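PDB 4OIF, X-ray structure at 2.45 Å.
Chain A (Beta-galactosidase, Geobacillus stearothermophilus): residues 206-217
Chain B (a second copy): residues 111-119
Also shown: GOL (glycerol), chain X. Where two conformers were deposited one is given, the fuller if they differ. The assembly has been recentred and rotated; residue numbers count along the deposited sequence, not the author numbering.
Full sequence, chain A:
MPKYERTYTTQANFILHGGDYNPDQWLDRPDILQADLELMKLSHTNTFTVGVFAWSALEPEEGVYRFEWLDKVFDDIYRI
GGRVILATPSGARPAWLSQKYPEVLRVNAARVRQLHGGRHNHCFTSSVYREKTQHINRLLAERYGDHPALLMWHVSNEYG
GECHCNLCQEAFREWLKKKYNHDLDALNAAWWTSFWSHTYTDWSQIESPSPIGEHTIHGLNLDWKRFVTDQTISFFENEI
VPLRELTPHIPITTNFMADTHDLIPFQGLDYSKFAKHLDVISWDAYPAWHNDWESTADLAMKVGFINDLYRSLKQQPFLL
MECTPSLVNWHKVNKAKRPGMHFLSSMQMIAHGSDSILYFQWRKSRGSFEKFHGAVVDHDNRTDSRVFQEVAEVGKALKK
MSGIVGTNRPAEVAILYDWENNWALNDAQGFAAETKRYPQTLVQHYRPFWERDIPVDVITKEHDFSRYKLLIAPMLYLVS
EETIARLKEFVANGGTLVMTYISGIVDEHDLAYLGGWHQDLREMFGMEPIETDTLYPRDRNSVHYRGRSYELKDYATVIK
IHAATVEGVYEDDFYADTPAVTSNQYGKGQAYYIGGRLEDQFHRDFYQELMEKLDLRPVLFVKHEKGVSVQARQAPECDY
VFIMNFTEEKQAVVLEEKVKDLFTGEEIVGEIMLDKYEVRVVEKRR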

# COMPACT_ATOMS: atom_id res chain seq x y z
N ILE A 206 -28.53 -15.66 1.07
CA ILE A 206 -27.84 -14.75 0.17
C ILE A 206 -27.63 -13.36 0.78
O ILE A 206 -28.58 -12.69 1.15
CB ILE A 206 -28.61 -14.61 -1.15
CG1 ILE A 206 -28.75 -15.98 -1.80
CG2 ILE A 206 -27.90 -13.60 -2.05
CD1 ILE A 206 -29.75 -16.03 -2.96
N GLU A 207 -26.38 -12.95 0.92
CA GLU A 207 -26.08 -11.58 1.35
C GLU A 207 -25.16 -10.93 0.33
O GLU A 207 -24.56 -11.60 -0.51
CB GLU A 207 -25.48 -11.56 2.76
CG GLU A 207 -24.66 -12.79 3.17
CD GLU A 207 -24.54 -12.97 4.69
OE1 GLU A 207 -23.59 -13.64 5.15
OE2 GLU A 207 -25.40 -12.45 5.43
N SER A 208 -25.05 -9.61 0.40
CA SER A 208 -24.17 -8.86 -0.49
C SER A 208 -22.72 -9.33 -0.32
O SER A 208 -22.35 -9.82 0.74
CB SER A 208 -24.28 -7.37 -0.22
OG SER A 208 -23.82 -7.10 1.09
N PRO A 209 -21.91 -9.18 -1.38
CA PRO A 209 -20.50 -9.55 -1.30
C PRO A 209 -19.75 -8.75 -0.25
O PRO A 209 -20.14 -7.63 0.06
CB PRO A 209 -19.98 -9.24 -2.71
CG PRO A 209 -20.92 -8.22 -3.23
CD PRO A 209 -22.25 -8.63 -2.70
N SER A 210 -18.69 -9.33 0.30
CA SER A 210 -17.96 -8.69 1.38
C SER A 210 -16.53 -9.17 1.50
O SER A 210 -16.25 -10.35 1.31
CB SER A 210 -18.68 -8.93 2.71
OG SER A 210 -17.94 -8.34 3.76
N PRO A 211 -15.62 -8.24 1.81
CA PRO A 211 -14.22 -8.55 2.09
C PRO A 211 -14.08 -9.53 3.26
O PRO A 211 -13.05 -10.20 3.38
CB PRO A 211 -13.62 -7.18 2.43
CG PRO A 211 -14.80 -6.30 2.76
CD PRO A 211 -15.88 -6.79 1.84
N ILE A 212 -15.09 -9.62 4.12
CA ILE A 212 -15.04 -10.55 5.25
C ILE A 212 -16.08 -11.64 5.12
O ILE A 212 -16.35 -12.37 6.08
CB ILE A 212 -15.24 -9.85 6.62
CG1 ILE A 212 -16.62 -9.19 6.69
CG2 ILE A 212 -14.13 -8.85 6.88
CD1 ILE A 212 -17.12 -8.97 8.13
N GLY A 213 -16.65 -11.76 3.92
CA GLY A 213 -17.63 -12.79 3.63
C GLY A 213 -17.40 -13.46 2.28
O GLY A 213 -16.45 -14.22 2.09
N GLU A 214 -18.29 -13.18 1.33
CA GLU A 214 -18.23 -13.79 0.02
C GLU A 214 -17.82 -12.76 -1.02
O GLU A 214 -18.52 -11.78 -1.23
CB GLU A 214 -19.59 -14.39 -0.34
CG GLU A 214 -19.58 -15.15 -1.65
CD GLU A 214 -18.56 -16.27 -1.64
OE1 GLU A 214 -17.41 -16.05 -2.10
OE2 GLU A 214 -18.91 -17.37 -1.14
N HIS A 215 -16.69 -12.97 -1.69
CA HIS A 215 -16.27 -12.05 -2.74
C HIS A 215 -15.71 -12.83 -3.92
O HIS A 215 -15.07 -12.26 -4.81
CB HIS A 215 -15.23 -11.06 -2.19
CG HIS A 215 -14.11 -11.72 -1.47
ND1 HIS A 215 -13.06 -12.33 -2.12
CD2 HIS A 215 -13.88 -11.89 -0.14
CE1 HIS A 215 -12.23 -12.85 -1.22
NE2 HIS A 215 -12.71 -12.59 -0.02
N THR A 216 -15.95 -14.14 -3.92
CA THR A 216 -15.42 -15.05 -4.93
C THR A 216 -16.49 -15.58 -5.89
O THR A 216 -16.20 -16.41 -6.76
CB THR A 216 -14.72 -16.27 -4.27
OG1 THR A 216 -15.70 -17.08 -3.59
CG2 THR A 216 -13.67 -15.82 -3.28
N ILE A 217 -17.73 -15.12 -5.74
CA ILE A 217 -18.78 -15.47 -6.70
C ILE A 217 -19.04 -14.28 -7.63
O ILE A 217 -19.63 -13.28 -7.22
CB ILE A 217 -20.09 -15.91 -6.00
CG1 ILE A 217 -19.82 -16.95 -4.91
CG2 ILE A 217 -21.06 -16.49 -7.02
CD1 ILE A 217 -21.09 -17.40 -4.16
N ARG B 111 -10.04 -9.62 15.40
CA ARG B 111 -11.20 -10.02 16.19
C ARG B 111 -12.52 -9.71 15.47
O ARG B 111 -13.55 -9.47 16.11
CB ARG B 111 -11.16 -9.35 17.58
CG ARG B 111 -9.87 -9.60 18.37
CD ARG B 111 -9.47 -11.07 18.36
NE ARG B 111 -8.69 -11.44 19.53
CZ ARG B 111 -7.38 -11.68 19.53
NH1 ARG B 111 -6.69 -11.60 18.41
NH2 ARG B 111 -6.77 -12.02 20.65
N VAL B 112 -12.49 -9.72 14.15
CA VAL B 112 -13.71 -9.52 13.39
C VAL B 112 -14.30 -10.85 12.99
O VAL B 112 -13.62 -11.66 12.36
CB VAL B 112 -13.49 -8.68 12.12
CG1 VAL B 112 -14.79 -8.60 11.33
CG2 VAL B 112 -13.00 -7.29 12.48
N ARG B 113 -15.55 -11.08 13.36
CA ARG B 113 -16.23 -12.30 12.96
C ARG B 113 -16.52 -12.23 11.46
O ARG B 113 -17.02 -11.22 10.97
CB ARG B 113 -17.52 -12.49 13.77
CG ARG B 113 -18.38 -13.68 13.35
CD ARG B 113 -17.83 -15.02 13.85
NE ARG B 113 -17.90 -15.17 15.30
CZ ARG B 113 -17.64 -16.30 15.96
NH1 ARG B 113 -17.27 -17.39 15.29
NH2 ARG B 113 -17.74 -16.34 17.28
N GLN B 114 -16.19 -13.29 10.72
CA GLN B 114 -16.47 -13.33 9.28
C GLN B 114 -17.91 -13.77 8.98
O GLN B 114 -18.57 -14.42 9.80
CB GLN B 114 -15.49 -14.28 8.57
CG GLN B 114 -14.03 -14.06 8.91
CD GLN B 114 -13.52 -12.71 8.43
OE1 GLN B 114 -13.34 -12.48 7.24
NE2 GLN B 114 -13.28 -11.80 9.38
N LEU B 115 -18.38 -13.43 7.78
CA LEU B 115 -19.61 -14.03 7.25
C LEU B 115 -19.27 -15.27 6.43
O LEU B 115 -18.11 -15.53 6.11
CB LEU B 115 -20.38 -13.04 6.38
CG LEU B 115 -20.42 -11.57 6.80
CD1 LEU B 115 -21.30 -10.79 5.85
CD2 LEU B 115 -20.91 -11.43 8.22
N HIS B 116 -20.31 -16.01 6.06
CA HIS B 116 -20.17 -17.10 5.12
C HIS B 116 -19.54 -16.65 3.80
O HIS B 116 -19.79 -15.54 3.32
CB HIS B 116 -21.54 -17.73 4.84
CG HIS B 116 -21.47 -18.89 3.90
ND1 HIS B 116 -20.93 -20.11 4.27
CD2 HIS B 116 -21.83 -19.01 2.61
CE1 HIS B 116 -20.97 -20.93 3.24
NE2 HIS B 116 -21.51 -20.29 2.22
N GLY B 117 -18.74 -17.52 3.19
CA GLY B 117 -18.17 -17.26 1.89
C GLY B 117 -16.80 -17.90 1.73
O GLY B 117 -16.23 -18.42 2.69
N GLY B 118 -16.27 -17.86 0.51
CA GLY B 118 -14.94 -18.37 0.25
C GLY B 118 -14.80 -19.85 0.58
O GLY B 118 -15.71 -20.64 0.31
N ARG B 119 -13.67 -20.22 1.17
CA ARG B 119 -13.38 -21.61 1.46
C ARG B 119 -12.20 -21.70 2.41
O ARG B 119 -11.59 -20.68 2.72
CB ARG B 119 -13.07 -22.39 0.18
CG ARG B 119 -11.67 -22.13 -0.35
CD ARG B 119 -11.39 -22.81 -1.66
NE ARG B 119 -10.11 -22.39 -2.21
CZ ARG B 119 -9.47 -23.02 -3.19
NH1 ARG B 119 -9.99 -24.10 -3.75
NH2 ARG B 119 -8.31 -22.55 -3.61
C1 GOL X . -14.06 -15.40 3.86
O1 GOL X . -15.42 -15.56 4.19
C2 GOL X . -13.32 -14.85 5.07
O2 GOL X . -12.61 -13.71 4.67
C3 GOL X . -12.36 -15.92 5.60
O3 GOL X . -11.56 -16.45 4.56
O HOH W 1 -21.63 -13.86 3.15
O HOH W 2 -22.78 -15.26 7.05

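Irregular segments can pack as intimately as helices or strands when one folds back on itself and the other stays slim enough to follow it, and this contact between two copies of a beta-galactosidase is a clear example. Neither stretch forms regular secondary structure. In chain A, a type I turn runs from Ser A210 to Gly A213, closed by Gly A213 N donating to Ser A210 O (3.0 Å) and steadied by Ile A212 N donating to Ser A210 OG (3.1 Å). The chain B segment passes close by, bringing the CA atoms of Glu A214 and Gly B117 to 3.9 Å. A single backbone hydrogen bond joins the two, from Leu B115 N to Ile A212 O (2.9 Å).

Such proximity depends on glycine. An ideal CB on Gly B117 would lie 2.3 Å from Gly A213 O and 2.6 Å from Glu A214 CA, both clashes, and its backbone angles alone already call for glycine. Without that atom, Gly B117 CA makes a CA-H...O contact with Gly A213 O (3.5 Å). Gly B118, whose positive phi also favours glycine, turns its amide toward a carboxylate.

That carboxylate belongs to Glu A214. Its CA-to-CB bond points sideways, yet chi1 t and chi2 p bring the end of the side chain nearer to chain B. Gly B118 N donates to Glu A214 OE2 (3.2 Å) and, weakly, to Glu A214 OE1 (3.4 Å). Thr A216 holds the acid in place: its OG1 donates to Glu A214 OE1 in a very short bond (2.5 Å), and its N to the same oxygen (3.0 Å). A buried acid is thus supplied with donors from both chains.

The apolar part of the contact centres on Ile A212, which has the largest area covered. Its CD1 lies 4.0 Å from Val B112 CG1 and 4.4 Å from Leu B115 CG, so branched aliphatic chains meet beside the backbone bond. Gln B114 folds with chi1 and chi2 both m, its NE2 donating to Val B112 O (3.0 Å).

Water extends the contact at Glu A207. One water donates to both Glu A207 OE1 (2.8 Å) and His B116 O (2.5 Å); another donates to Glu A207 OE1 (2.6 Å) and accepts from His B116 N (2.8 Å). A glycerol, probably from the crystallisation liquor, also bridges the chains, its O1 donating to Gly A213 O (2.7 Å) and its O2 to Gln B114 OE1 (2.9 Å). Altogether 519 Å² is buried, counting both sides.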